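Local coordinates for CELL WALL surface anchor family protein (Streptococcus pneumoniae, PDB 3ZGH) that probably binds keratin 10 through this basic domain, as the adhesive region of a serine-rich repeat surface protein with an MSCRAMM-type fold, at residues P82-Y87 with I184-G189; G36-Y41 with V64-P69; I45-K50 with F172-A177; S107-Y112 with Y136-G141; K30-E35 with G191-S196. One frame throughout, in Å; residues are numbered along the deposited sequence.

From the N terminus, strand 28-38 supplies first the 30-35 side of contact 5, then the 36-41 side of contact 2. Contact 3 opens on strand 43-53 and crosses contact 2, which closes at 64-69, at the end of strand 57-65 and into short strand 67-68. Contact 1 then opens at 82-87. Contact 4 (107-112 with 136-141) joins strands 109-114 and 136-138 of the large sheet, nested inside contacts 1, 3 and 5. Contact 3 closes at 172-177, crossing contact 1, which closes at 184-189; contact 5 closes last, enclosing all. Contacts 1 and 2 meet through Asp38 and Tyr84 at one end of the seven-stranded sheet; contacts 3 and 5 tie that sheet to the layer facing it.

Contact 1 (P82-Y87 with I184-G189); sequences PGYSIY and INYFNG
Tyr84 and Tyr186 reach for each other from opposite directions and meet through their hydroxyls, with OH of Tyr84 2.8 Å from OH of Tyr186. Each hydroxyl lies at the edge of the other ring, near its plane. CG of Tyr84 stands anti to the backbone N (chi1 178°), which carries the phenol across to the 184-189 loop. The hydroxyl of Tyr84 is also hydrogen-bonded to Asp38, its stronger polar partner, so the pair belongs to a wider buried polar group. Beside it Ile86 brings CG2 to 4.2 Å from CE2 of Tyr186, approaching the ring obliquely. These three buried residues form the whole close part of the contact, whose shared area is small. On the far side the loop turns outward: Asn188 and Gly189 are exposed and poorly ordered. The turn is fixed at its start, where Asn185 OD1 accepts from Phe187 N at 2.9 Å, the donor lying above the carbonyl plane. Asn188 N is bonded to Asn185 O at 3.0 Å, and Asn185 is held by Pro174 and Ala176. This is a type I beta turn combined with an Asx turn, presenting Tyr186 to Tyr84, just before strand 85-87, and to Ile86 within it.

Contact 2 (G36-Y41 with V64-P69); sequences GVDSVY and VTYVNP
Asp38 places CG anti to its backbone N (chi1 177°), while Tyr66 turns CG away from its carbonyl carbon (chi1 -67°), and these two settings bring the carboxylate and the phenol hydroxyl together. Around Asp38 the chain forms an Asx turn, here extended to an Asx motif, where strand 28-38 gives way to residues with helical backbone angles. One carboxylate oxygen serves that turn: OD1 of Asp38 accepts from Val40 N at 2.8 Å, nearly along its own C-O bond, and from Tyr41 N at 2.9 Å, from above the carboxylate plane. These two bonds fix the rotation of the carboxylate and leave the other oxygen directed at the tyrosines. OD2 lies in plane at the edge of the Tyr66 ring; its strongest partner is Tyr84, which shares this oxygen with Tyr66. Both Asp38 and Tyr66 are buried, and two phenol donors on one oxygen would be expected to stabilise the charged carboxylate. The planes of carboxylate and ring are 46° apart, and CB of Asp38 packs 4.0 Å from CE1 of Tyr66. On the other segment Thr65 OG1 accepts from Val67 N at 3.0 Å, an ST turn that bends the chain at Tyr66. Ile45 and Ile86 touch the Tyr66 side chain. Across the contact, Tyr66 OH donates to Asp38 OD2 at 2.7 Å, using the anti lone pair of that oxygen.

Contact 3 (I45-K50 with F172-A177); sequences IYYKLK and FTPYAA
Three apolar pairs, spaced two residues apart on each segment, face one another: Leu49 with Phe172, Tyr47 with Pro174 and Ile45 with Ala176. CD1 of Leu49 covers the Phe172 ring in a CH-pi contact, 4.2 Å from its centroid and 10° off the normal, while CD2 of Leu49 packs 3.8 Å from CD2 of Phe172. In the middle pair the roles are exchanged: the ring is on the 45-50 side, and Pro174 lays CB over one face of Tyr47 toward the rim, again CH-pi, with CG of Pro174 3.5 Å from CE2 of Tyr47. With CG between the backbone N and the carbonyl carbon (chi1 75°), the Tyr47 ring stands where the proline can cover it. At the other end CD1 of Ile45 meets CB of Ala176 at 4.0 Å. Phe187 meets Tyr47 edge-to-face, and Tyr62 meets Phe172 likewise. All six residues are buried in an apolar core between the large sheet and the chain covering it, consistent with a sandwich-like MSCRAMM fold.

Contact 4 (S107-Y112 with Y136-G141); sequences SGVKNY and YTWGNG
Val109 meets Trp138 across this contact, the two side chains crossing at about a right angle. It sets CG1 over the centre of the indole, 4.1 Å from the centroid of the five-membered ring of Trp138 and 12° off its normal, a CH-pi contact. Two residues on, Asn111 faces the same way but reaches Trp138 through a water. This water donates to Asn111 OD1 at 2.7 Å and accepts from Trp138 NE1 at 2.9 Å, lying in plane at the indole edge. Asn111 OD1 is also bonded to Ser157, and its ND2 to Asn125 O and Ser127, so the amide is held at both ends. Strand 109-114 lies between strands 154-162 and 120-131 in the seven-stranded sheet, and 136-138 forms that sheet's outer edge beyond 120-131; Trp138 thus reaches back past its neighbour strand, meeting Trp159 of strand 154-162.

Contact 5 (K30-E35 with G191-S196); sequences KVYTGE and GKVVES
This is a partly buried, mixed contact, apolar at one end and charged at the other, between edge strand 28-38 of the seven-stranded sheet and strand 193-195 of the smaller sheet facing it. Val193 seats CG1 over the centre of the Tyr32 ring, 3.5 Å from the ring centroid and 4° off the normal, a CH-pi contact. The hydroxyl of the same ring donates to Glu195: Tyr32 OH lies 2.7 Å from Glu195 OE2, approaching from above the carboxylate plane. Glu195 reaches it by bending at chi2 (95°). Its other oxygen takes the lysine, with Lys30 NZ 3.0 Å from Glu195 OE1 in a salt bridge, on the syn side but tilted out of the carboxylate plane. The lysine chain, extended beyond CG, runs past the carboxylate, its CD 3.6 Å from Glu195 OE1. Strands 30-35 and 193-195 run at 151°, nearly antiparallel, with axes 9.5 Å apart. Strand 43-53 neighbours the first and 170-172 pairs with the second; Val193 also touches Tyr47 and Phe170 of these strands.

Contact 1 (P82-Y87 with I184-G189)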
# COMPACT_ATOMS: atom_id res chain seq x y z
N PRO A 82 -21.73 1.73 6.81
CA PRO A 82 -21.38 2.01 5.41
C PRO A 82 -20.51 3.25 5.26
O PRO A 82 -19.70 3.29 4.33
CB PRO A 82 -22.73 2.28 4.73
CG PRO A 82 -23.77 1.69 5.63
CD PRO A 82 -23.19 1.67 7.03
N GLY A 83 -20.70 4.27 6.11
CA GLY A 83 -19.92 5.50 6.00
C GLY A 83 -18.62 5.55 6.79
O GLY A 83 -17.94 6.58 6.76
N TYR A 84 -18.28 4.47 7.52
CA TYR A 84 -16.95 4.33 8.11
C TYR A 84 -15.96 4.47 6.98
O TYR A 84 -16.26 4.05 5.87
CB TYR A 84 -16.79 2.92 8.71
CG TYR A 84 -15.45 2.58 9.32
CD1 TYR A 84 -14.99 3.24 10.46
CD2 TYR A 84 -14.68 1.55 8.81
CE1 TYR A 84 -13.77 2.89 11.05
CE2 TYR A 84 -13.46 1.19 9.39
CZ TYR A 84 -13.02 1.86 10.52
OH TYR A 84 -11.84 1.51 11.12
N SER A 85 -14.78 5.02 7.23
CA SER A 85 -13.81 5.18 6.16
C SER A 85 -12.37 5.11 6.64
O SER A 85 -12.06 5.62 7.73
CB SER A 85 -14.04 6.53 5.46
OG SER A 85 -13.31 6.55 4.23
N ILE A 86 -11.50 4.52 5.81
CA ILE A 86 -10.07 4.42 6.15
C ILE A 86 -9.15 5.01 5.08
O ILE A 86 -9.49 5.00 3.90
CB ILE A 86 -9.64 2.96 6.40
CG1 ILE A 86 -9.95 2.09 5.19
CG2 ILE A 86 -10.33 2.38 7.65
CD1 ILE A 86 -9.25 0.73 5.22
N TYR A 87 -7.99 5.52 5.50
CA TYR A 87 -6.89 5.90 4.60
C TYR A 87 -5.89 4.75 4.48
O TYR A 87 -5.78 3.94 5.41
CB TYR A 87 -6.12 7.09 5.17
CG TYR A 87 -6.88 8.40 5.25
CD1 TYR A 87 -7.52 8.93 4.13
CD2 TYR A 87 -6.92 9.12 6.43
CE1 TYR A 87 -8.16 10.15 4.19
CE2 TYR A 87 -7.57 10.33 6.51
CZ TYR A 87 -8.20 10.84 5.39
OH TYR A 87 -8.84 12.05 5.47
N ILE A 184 -3.40 6.75 14.60
CA ILE A 184 -3.44 5.35 15.01
C ILE A 184 -3.35 4.47 13.75
O ILE A 184 -4.35 4.25 13.05
CB ILE A 184 -4.74 5.01 15.78
CG1 ILE A 184 -4.95 5.95 16.98
CG2 ILE A 184 -4.74 3.56 16.23
CD1 ILE A 184 -3.80 6.01 17.96
N ASN A 185 -2.14 4.00 13.46
CA ASN A 185 -1.91 3.08 12.36
C ASN A 185 -2.31 1.67 12.78
O ASN A 185 -1.75 1.13 13.74
CB ASN A 185 -0.43 3.10 11.97
CG ASN A 185 -0.12 2.21 10.81
OD1 ASN A 185 -1.01 1.54 10.26
ND2 ASN A 185 1.14 2.19 10.41
N TYR A 186 -3.26 1.09 12.07
CA TYR A 186 -3.75 -0.26 12.35
C TYR A 186 -2.67 -1.38 12.17
O TYR A 186 -2.81 -2.45 12.74
CB TYR A 186 -4.94 -0.55 11.45
CG TYR A 186 -6.21 0.23 11.80
CD1 TYR A 186 -6.39 0.80 13.05
CD2 TYR A 186 -7.23 0.40 10.86
CE1 TYR A 186 -7.54 1.48 13.37
CE2 TYR A 186 -8.40 1.07 11.17
CZ TYR A 186 -8.55 1.62 12.42
OH TYR A 186 -9.71 2.31 12.74
N PHE A 187 -1.64 -1.11 11.37
CA PHE A 187 -0.51 -2.03 11.21
C PHE A 187 0.61 -1.78 12.23
O PHE A 187 1.65 -2.44 12.19
CB PHE A 187 0.07 -1.90 9.81
CG PHE A 187 -0.90 -2.26 8.74
CD1 PHE A 187 -1.35 -3.58 8.62
CD2 PHE A 187 -1.37 -1.30 7.86
CE1 PHE A 187 -2.27 -3.92 7.64
CE2 PHE A 187 -2.26 -1.64 6.86
CZ PHE A 187 -2.73 -2.94 6.75
N ASN A 188 0.41 -0.77 13.07
CA ASN A 188 1.33 -0.39 14.16
C ASN A 188 2.82 -0.49 13.87
O ASN A 188 3.57 -1.07 14.67
CB ASN A 188 1.03 -1.20 15.42
CG ASN A 188 1.59 -0.53 16.67
OD1 ASN A 188 2.07 0.61 16.62
ND2 ASN A 188 1.54 -1.24 17.80
N GLY A 189 3.25 0.09 12.74
CA GLY A 189 4.65 0.13 12.33
C GLY A 189 5.36 -1.21 12.18
O GLY A 189 6.57 -1.24 11.95

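Contact 2 (G36-Y41 with V64-P69)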
# COMPACT_ATOMS: atom_id res chain seq x y z
N GLY A 36 -2.72 -6.25 10.32
CA GLY A 36 -2.85 -5.50 11.54
C GLY A 36 -4.26 -5.67 12.09
O GLY A 36 -4.95 -6.63 11.75
N VAL A 37 -4.67 -4.76 12.97
CA VAL A 37 -5.95 -4.87 13.64
C VAL A 37 -6.69 -3.55 13.51
O VAL A 37 -6.18 -2.48 13.88
CB VAL A 37 -5.76 -5.23 15.14
CG1 VAL A 37 -7.10 -5.14 15.92
CG2 VAL A 37 -5.16 -6.63 15.27
N ASP A 38 -7.89 -3.62 12.97
CA ASP A 38 -8.79 -2.45 12.99
C ASP A 38 -9.34 -2.31 14.40
O ASP A 38 -10.10 -3.16 14.84
CB ASP A 38 -9.92 -2.64 11.97
CG ASP A 38 -10.94 -1.51 11.97
OD1 ASP A 38 -11.43 -1.11 13.07
OD2 ASP A 38 -11.25 -1.02 10.86
N SER A 39 -8.93 -1.24 15.11
CA SER A 39 -9.29 -0.95 16.53
C SER A 39 -10.77 -0.76 16.78
O SER A 39 -11.26 -0.94 17.91
CB SER A 39 -8.71 0.40 16.97
OG SER A 39 -7.32 0.50 16.83
N VAL A 40 -11.49 -0.30 15.76
CA VAL A 40 -12.88 0.04 15.95
C VAL A 40 -13.73 -1.21 15.88
O VAL A 40 -14.61 -1.41 16.71
CB VAL A 40 -13.36 1.06 14.90
CG1 VAL A 40 -14.86 1.36 15.08
CG2 VAL A 40 -12.54 2.34 15.02
N TYR A 41 -13.49 -2.04 14.88
CA TYR A 41 -14.33 -3.22 14.68
C TYR A 41 -13.68 -4.51 15.21
O TYR A 41 -14.30 -5.56 15.20
CB TYR A 41 -14.72 -3.34 13.18
CG TYR A 41 -15.68 -2.23 12.80
CD1 TYR A 41 -17.00 -2.27 13.21
CD2 TYR A 41 -15.24 -1.11 12.11
CE1 TYR A 41 -17.89 -1.22 12.90
CE2 TYR A 41 -16.12 -0.05 11.79
CZ TYR A 41 -17.43 -0.12 12.19
OH TYR A 41 -18.28 0.91 11.88
N VAL A 64 -4.76 -2.14 0.62
CA VAL A 64 -5.23 -2.39 1.98
C VAL A 64 -6.65 -2.91 1.87
O VAL A 64 -7.45 -2.38 1.10
CB VAL A 64 -5.17 -1.09 2.80
CG1 VAL A 64 -5.99 -1.21 4.11
CG2 VAL A 64 -3.72 -0.74 3.09
N THR A 65 -6.98 -3.97 2.61
CA THR A 65 -8.26 -4.63 2.45
C THR A 65 -8.61 -5.47 3.68
O THR A 65 -7.71 -5.88 4.43
CB THR A 65 -8.24 -5.56 1.21
OG1 THR A 65 -9.47 -6.29 1.12
CG2 THR A 65 -7.06 -6.55 1.24
N TYR A 66 -9.90 -5.73 3.87
CA TYR A 66 -10.34 -6.63 4.91
C TYR A 66 -10.39 -8.08 4.46
O TYR A 66 -10.71 -8.96 5.25
CB TYR A 66 -11.69 -6.18 5.50
CG TYR A 66 -11.56 -4.87 6.23
CD1 TYR A 66 -11.29 -4.84 7.61
CD2 TYR A 66 -11.66 -3.65 5.55
CE1 TYR A 66 -11.14 -3.65 8.27
CE2 TYR A 66 -11.51 -2.47 6.19
CZ TYR A 66 -11.25 -2.46 7.55
OH TYR A 66 -11.14 -1.25 8.20
N VAL A 67 -10.07 -8.33 3.19
CA VAL A 67 -10.01 -9.69 2.65
C VAL A 67 -8.62 -10.29 2.93
O VAL A 67 -7.59 -9.71 2.57
CB VAL A 67 -10.25 -9.71 1.11
CG1 VAL A 67 -10.14 -11.15 0.52
CG2 VAL A 67 -11.64 -9.12 0.78
N ASN A 68 -8.60 -11.44 3.59
CA ASN A 68 -7.35 -12.14 3.88
C ASN A 68 -6.71 -12.63 2.57
O ASN A 68 -7.29 -13.46 1.88
CB ASN A 68 -7.63 -13.35 4.78
CG ASN A 68 -6.33 -14.03 5.23
OD1 ASN A 68 -5.30 -13.97 4.52
ND2 ASN A 68 -6.33 -14.60 6.43
N PRO A 69 -5.52 -12.12 2.23
CA PRO A 69 -4.99 -12.50 0.91
C PRO A 69 -4.67 -13.98 0.81
O PRO A 69 -4.55 -14.51 -0.30
CB PRO A 69 -3.69 -11.70 0.79
CG PRO A 69 -3.77 -10.60 1.83
CD PRO A 69 -4.68 -11.13 2.93

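Contact 3 (I45-K50 with F172-A177)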
# COMPACT_ATOMS: atom_id res chain seq x y z
N ILE A 45 -7.08 -6.46 9.50
CA ILE A 45 -7.03 -5.73 8.24
C ILE A 45 -5.71 -6.17 7.62
O ILE A 45 -4.77 -6.49 8.37
CB ILE A 45 -7.14 -4.21 8.46
CG1 ILE A 45 -7.24 -3.45 7.12
CG2 ILE A 45 -5.96 -3.67 9.28
CD1 ILE A 45 -7.65 -1.99 7.33
N TYR A 46 -5.65 -6.22 6.30
CA TYR A 46 -4.50 -6.77 5.61
C TYR A 46 -3.92 -5.79 4.61
O TYR A 46 -4.62 -4.85 4.17
CB TYR A 46 -4.89 -8.05 4.87
CG TYR A 46 -5.55 -9.08 5.77
CD1 TYR A 46 -4.78 -10.02 6.43
CD2 TYR A 46 -6.95 -9.09 5.98
CE1 TYR A 46 -5.36 -10.98 7.27
CE2 TYR A 46 -7.54 -10.04 6.84
CZ TYR A 46 -6.72 -11.00 7.46
OH TYR A 46 -7.25 -11.95 8.31
N TYR A 47 -2.64 -5.99 4.27
CA TYR A 47 -2.11 -5.34 3.07
C TYR A 47 -1.41 -6.35 2.18
O TYR A 47 -1.02 -7.47 2.61
CB TYR A 47 -1.14 -4.19 3.39
CG TYR A 47 0.22 -4.67 3.86
CD1 TYR A 47 1.23 -4.97 2.93
CD2 TYR A 47 0.49 -4.88 5.21
CE1 TYR A 47 2.46 -5.45 3.35
CE2 TYR A 47 1.73 -5.33 5.64
CZ TYR A 47 2.70 -5.62 4.70
OH TYR A 47 3.93 -6.08 5.11
N LYS A 48 -1.30 -5.95 0.92
CA LYS A 48 -0.50 -6.66 -0.05
C LYS A 48 0.38 -5.60 -0.72
O LYS A 48 -0.09 -4.50 -1.04
CB LYS A 48 -1.38 -7.36 -1.05
CG LYS A 48 -0.60 -8.05 -2.18
CD LYS A 48 -1.55 -8.69 -3.24
CE LYS A 48 -2.24 -9.93 -2.69
NZ LYS A 48 -3.16 -10.61 -3.67
N LEU A 49 1.66 -5.93 -0.92
CA LEU A 49 2.54 -5.07 -1.68
C LEU A 49 3.20 -5.95 -2.75
O LEU A 49 3.92 -6.93 -2.43
CB LEU A 49 3.61 -4.45 -0.78
CG LEU A 49 4.56 -3.53 -1.53
CD1 LEU A 49 3.91 -2.18 -1.83
CD2 LEU A 49 5.87 -3.33 -0.74
N LYS A 50 2.91 -5.64 -4.01
CA LYS A 50 3.53 -6.33 -5.12
C LYS A 50 4.60 -5.41 -5.70
O LYS A 50 4.32 -4.24 -5.96
CB LYS A 50 2.46 -6.65 -6.16
CG LYS A 50 3.00 -7.33 -7.44
CD LYS A 50 1.81 -7.61 -8.40
CE LYS A 50 2.29 -8.03 -9.79
NZ LYS A 50 1.19 -7.96 -10.83
N PHE A 172 9.40 -0.34 2.81
CA PHE A 172 8.05 0.18 2.73
C PHE A 172 7.33 -0.11 4.06
O PHE A 172 7.40 -1.23 4.58
CB PHE A 172 7.30 -0.46 1.55
CG PHE A 172 5.86 -0.05 1.47
CD1 PHE A 172 5.50 1.15 0.87
CD2 PHE A 172 4.87 -0.86 2.02
CE1 PHE A 172 4.20 1.55 0.82
CE2 PHE A 172 3.55 -0.46 1.96
CZ PHE A 172 3.21 0.75 1.36
N THR A 173 6.64 0.90 4.59
CA THR A 173 5.92 0.78 5.85
C THR A 173 4.41 0.96 5.59
O THR A 173 3.95 2.04 5.21
CB THR A 173 6.39 1.84 6.87
OG1 THR A 173 7.80 1.72 7.05
CG2 THR A 173 5.68 1.66 8.23
N PRO A 174 3.65 -0.11 5.77
CA PRO A 174 2.20 -0.02 5.52
C PRO A 174 1.49 0.84 6.55
O PRO A 174 1.98 1.00 7.66
CB PRO A 174 1.73 -1.47 5.60
CG PRO A 174 2.71 -2.12 6.50
CD PRO A 174 4.05 -1.47 6.17
N TYR A 175 0.34 1.35 6.17
CA TYR A 175 -0.41 2.24 7.01
C TYR A 175 -1.89 2.09 6.70
O TYR A 175 -2.29 1.99 5.54
CB TYR A 175 0.05 3.68 6.76
CG TYR A 175 -0.72 4.72 7.58
CD1 TYR A 175 -0.24 5.17 8.80
CD2 TYR A 175 -1.92 5.22 7.12
CE1 TYR A 175 -0.97 6.14 9.54
CE2 TYR A 175 -2.64 6.16 7.84
CZ TYR A 175 -2.17 6.62 9.04
OH TYR A 175 -2.93 7.56 9.72
N ALA A 176 -2.71 2.08 7.73
CA ALA A 176 -4.15 2.17 7.56
C ALA A 176 -4.67 2.82 8.81
O ALA A 176 -4.20 2.53 9.91
CB ALA A 176 -4.74 0.79 7.38
N ALA A 177 -5.60 3.75 8.66
CA ALA A 177 -6.18 4.42 9.81
C ALA A 177 -7.58 4.89 9.46
O ALA A 177 -7.87 5.21 8.30
CB ALA A 177 -5.33 5.61 10.21

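Contact 4 (S107-Y112 with Y136-G141)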
# COMPACT_ATOMS: atom_id res chain seq x y z
N SER A 107 7.20 8.13 -9.41
CA SER A 107 6.14 8.73 -10.20
C SER A 107 5.03 9.26 -9.28
O SER A 107 5.12 9.12 -8.04
CB SER A 107 5.53 7.68 -11.12
OG SER A 107 4.83 6.69 -10.34
N GLY A 108 3.99 9.81 -9.90
CA GLY A 108 2.72 10.04 -9.22
C GLY A 108 2.19 8.70 -8.70
O GLY A 108 2.53 7.61 -9.22
N VAL A 109 1.34 8.78 -7.67
CA VAL A 109 0.76 7.59 -7.07
C VAL A 109 -0.70 7.51 -7.52
O VAL A 109 -1.53 8.38 -7.14
CB VAL A 109 0.83 7.70 -5.55
CG1 VAL A 109 0.14 6.51 -4.87
CG2 VAL A 109 2.28 7.81 -5.08
N LYS A 110 -1.04 6.52 -8.35
CA LYS A 110 -2.42 6.33 -8.74
C LYS A 110 -3.16 5.73 -7.55
O LYS A 110 -2.58 4.93 -6.79
CB LYS A 110 -2.50 5.40 -9.94
CG LYS A 110 -1.92 5.99 -11.24
CD LYS A 110 -2.15 5.03 -12.40
CE LYS A 110 -1.33 5.40 -13.65
NZ LYS A 110 -1.66 6.74 -14.22
N ASN A 111 -4.40 6.14 -7.35
CA ASN A 111 -5.25 5.57 -6.28
C ASN A 111 -6.54 5.05 -6.89
O ASN A 111 -7.13 5.72 -7.76
CB ASN A 111 -5.61 6.64 -5.26
CG ASN A 111 -4.42 7.17 -4.53
OD1 ASN A 111 -3.77 6.44 -3.80
ND2 ASN A 111 -4.14 8.45 -4.70
N TYR A 112 -6.99 3.90 -6.44
CA TYR A 112 -8.20 3.30 -6.99
C TYR A 112 -8.76 2.26 -6.06
O TYR A 112 -8.08 1.81 -5.15
CB TYR A 112 -7.97 2.73 -8.41
CG TYR A 112 -6.76 1.87 -8.63
CD1 TYR A 112 -6.89 0.49 -8.78
CD2 TYR A 112 -5.49 2.43 -8.75
CE1 TYR A 112 -5.75 -0.34 -9.00
CE2 TYR A 112 -4.35 1.61 -8.98
CZ TYR A 112 -4.50 0.22 -9.10
OH TYR A 112 -3.41 -0.61 -9.33
N TYR A 136 9.91 9.10 1.67
CA TYR A 136 8.79 9.73 0.99
C TYR A 136 7.46 9.39 1.68
O TYR A 136 7.30 8.30 2.26
CB TYR A 136 8.71 9.23 -0.47
CG TYR A 136 9.90 9.57 -1.33
CD1 TYR A 136 9.90 10.72 -2.12
CD2 TYR A 136 11.02 8.77 -1.34
CE1 TYR A 136 11.00 11.06 -2.90
CE2 TYR A 136 12.13 9.09 -2.13
CZ TYR A 136 12.11 10.24 -2.90
OH TYR A 136 13.19 10.57 -3.69
N THR A 137 6.50 10.30 1.57
CA THR A 137 5.09 9.96 1.78
C THR A 137 4.30 10.58 0.64
O THR A 137 4.87 11.24 -0.22
CB THR A 137 4.52 10.55 3.10
OG1 THR A 137 5.53 10.55 4.11
CG2 THR A 137 3.33 9.74 3.59
N TRP A 138 2.99 10.38 0.62
CA TRP A 138 2.17 11.10 -0.32
C TRP A 138 0.93 11.69 0.33
O TRP A 138 0.53 11.28 1.43
CB TRP A 138 1.83 10.21 -1.52
CG TRP A 138 0.97 8.98 -1.26
CD1 TRP A 138 -0.40 8.92 -1.25
CD2 TRP A 138 1.43 7.64 -1.02
NE1 TRP A 138 -0.82 7.62 -1.03
CE2 TRP A 138 0.29 6.82 -0.88
CE3 TRP A 138 2.70 7.06 -0.92
CZ2 TRP A 138 0.38 5.46 -0.63
CZ3 TRP A 138 2.79 5.71 -0.68
CH2 TRP A 138 1.65 4.92 -0.54
N GLY A 139 0.36 12.69 -0.33
CA GLY A 139 -0.82 13.40 0.15
C GLY A 139 -1.98 13.32 -0.84
O GLY A 139 -1.94 12.55 -1.80
N ASN A 140 -3.02 14.12 -0.62
CA ASN A 140 -4.27 13.91 -1.32
C ASN A 140 -4.58 12.41 -1.25
O ASN A 140 -4.89 11.78 -2.27
CB ASN A 140 -4.17 14.37 -2.78
CG ASN A 140 -4.30 15.89 -2.94
OD1 ASN A 140 -4.95 16.56 -2.13
ND2 ASN A 140 -3.69 16.43 -3.99
N GLY A 141 -4.46 11.85 -0.05
CA GLY A 141 -4.58 10.40 0.14
C GLY A 141 -6.03 9.98 -0.03
O GLY A 141 -6.96 10.66 0.44
O HOH W 1 -3.65 6.91 -1.15

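Contact 5 (K30-E35 with G191-S196)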
# COMPACT_ATOMS: atom_id res chain seq x y z
N LYS A 30 7.96 -9.74 -6.52
CA LYS A 30 7.73 -10.31 -5.20
C LYS A 30 6.43 -9.79 -4.65
O LYS A 30 6.10 -8.60 -4.84
CB LYS A 30 8.89 -9.98 -4.26
CG LYS A 30 10.18 -10.76 -4.58
CD LYS A 30 11.33 -10.31 -3.67
CE LYS A 30 12.42 -11.36 -3.62
NZ LYS A 30 13.58 -10.94 -2.77
N VAL A 31 5.68 -10.65 -3.99
CA VAL A 31 4.47 -10.21 -3.31
C VAL A 31 4.65 -10.40 -1.80
O VAL A 31 5.00 -11.52 -1.33
CB VAL A 31 3.27 -11.04 -3.80
CG1 VAL A 31 1.97 -10.69 -3.01
CG2 VAL A 31 3.07 -10.88 -5.33
N TYR A 32 4.42 -9.34 -1.05
CA TYR A 32 4.51 -9.34 0.41
C TYR A 32 3.10 -9.11 0.93
O TYR A 32 2.33 -8.37 0.29
CB TYR A 32 5.35 -8.19 0.91
CG TYR A 32 6.78 -8.21 0.40
CD1 TYR A 32 7.78 -8.82 1.14
CD2 TYR A 32 7.12 -7.62 -0.81
CE1 TYR A 32 9.09 -8.85 0.69
CE2 TYR A 32 8.42 -7.64 -1.26
CZ TYR A 32 9.39 -8.26 -0.51
OH TYR A 32 10.67 -8.29 -0.98
N THR A 33 2.76 -9.72 2.08
CA THR A 33 1.47 -9.42 2.71
C THR A 33 1.74 -9.27 4.21
O THR A 33 2.77 -9.75 4.73
CB THR A 33 0.42 -10.53 2.53
OG1 THR A 33 0.85 -11.74 3.19
CG2 THR A 33 0.16 -10.85 1.05
N GLY A 34 0.82 -8.61 4.90
CA GLY A 34 0.94 -8.51 6.34
C GLY A 34 -0.43 -8.16 6.89
O GLY A 34 -1.44 -8.04 6.16
N GLU A 35 -0.48 -7.95 8.19
CA GLU A 35 -1.77 -7.85 8.81
C GLU A 35 -1.66 -6.99 10.04
O GLU A 35 -0.61 -7.00 10.72
CB GLU A 35 -2.17 -9.28 9.15
CG GLU A 35 -3.28 -9.43 10.07
CD GLU A 35 -3.57 -10.90 10.36
OE1 GLU A 35 -2.86 -11.80 9.83
OE2 GLU A 35 -4.55 -11.14 11.07
N GLY A 191 4.78 -4.81 10.35
CA GLY A 191 5.12 -5.55 9.14
C GLY A 191 5.80 -4.74 8.05
O GLY A 191 5.31 -4.68 6.90
N LYS A 192 6.94 -4.15 8.37
CA LYS A 192 7.73 -3.40 7.38
C LYS A 192 8.31 -4.32 6.28
O LYS A 192 8.77 -5.41 6.58
CB LYS A 192 8.84 -2.68 8.09
CG LYS A 192 9.57 -1.69 7.24
CD LYS A 192 10.34 -0.68 8.11
CE LYS A 192 9.41 0.00 9.09
NZ LYS A 192 9.81 1.41 9.45
N VAL A 193 8.29 -3.88 5.02
CA VAL A 193 8.95 -4.61 3.93
C VAL A 193 10.33 -4.00 3.73
O VAL A 193 10.46 -2.79 3.51
CB VAL A 193 8.16 -4.51 2.61
CG1 VAL A 193 8.91 -5.20 1.45
CG2 VAL A 193 6.71 -5.10 2.81
N VAL A 194 11.36 -4.85 3.86
CA VAL A 194 12.74 -4.43 3.70
C VAL A 194 13.35 -5.27 2.59
O VAL A 194 13.42 -6.49 2.70
CB VAL A 194 13.52 -4.65 4.99
CG1 VAL A 194 15.00 -4.30 4.80
CG2 VAL A 194 12.93 -3.79 6.10
N GLU A 195 13.78 -4.61 1.52
CA GLU A 195 14.45 -5.28 0.42
C GLU A 195 15.91 -4.80 0.38
O GLU A 195 16.18 -3.60 0.38
CB GLU A 195 13.73 -4.95 -0.88
CG GLU A 195 14.06 -5.81 -2.07
CD GLU A 195 13.09 -6.95 -2.24
OE1 GLU A 195 13.45 -8.08 -1.82
OE2 GLU A 195 11.98 -6.74 -2.80
N SER A 196 16.86 -5.71 0.52
CA SER A 196 18.28 -5.41 0.23
C SER A 196 18.69 -5.32 -1.27
O SER A 196 17.90 -5.71 -2.18
CB SER A 196 19.12 -6.45 0.92
OG SER A 196 19.30 -5.95 2.21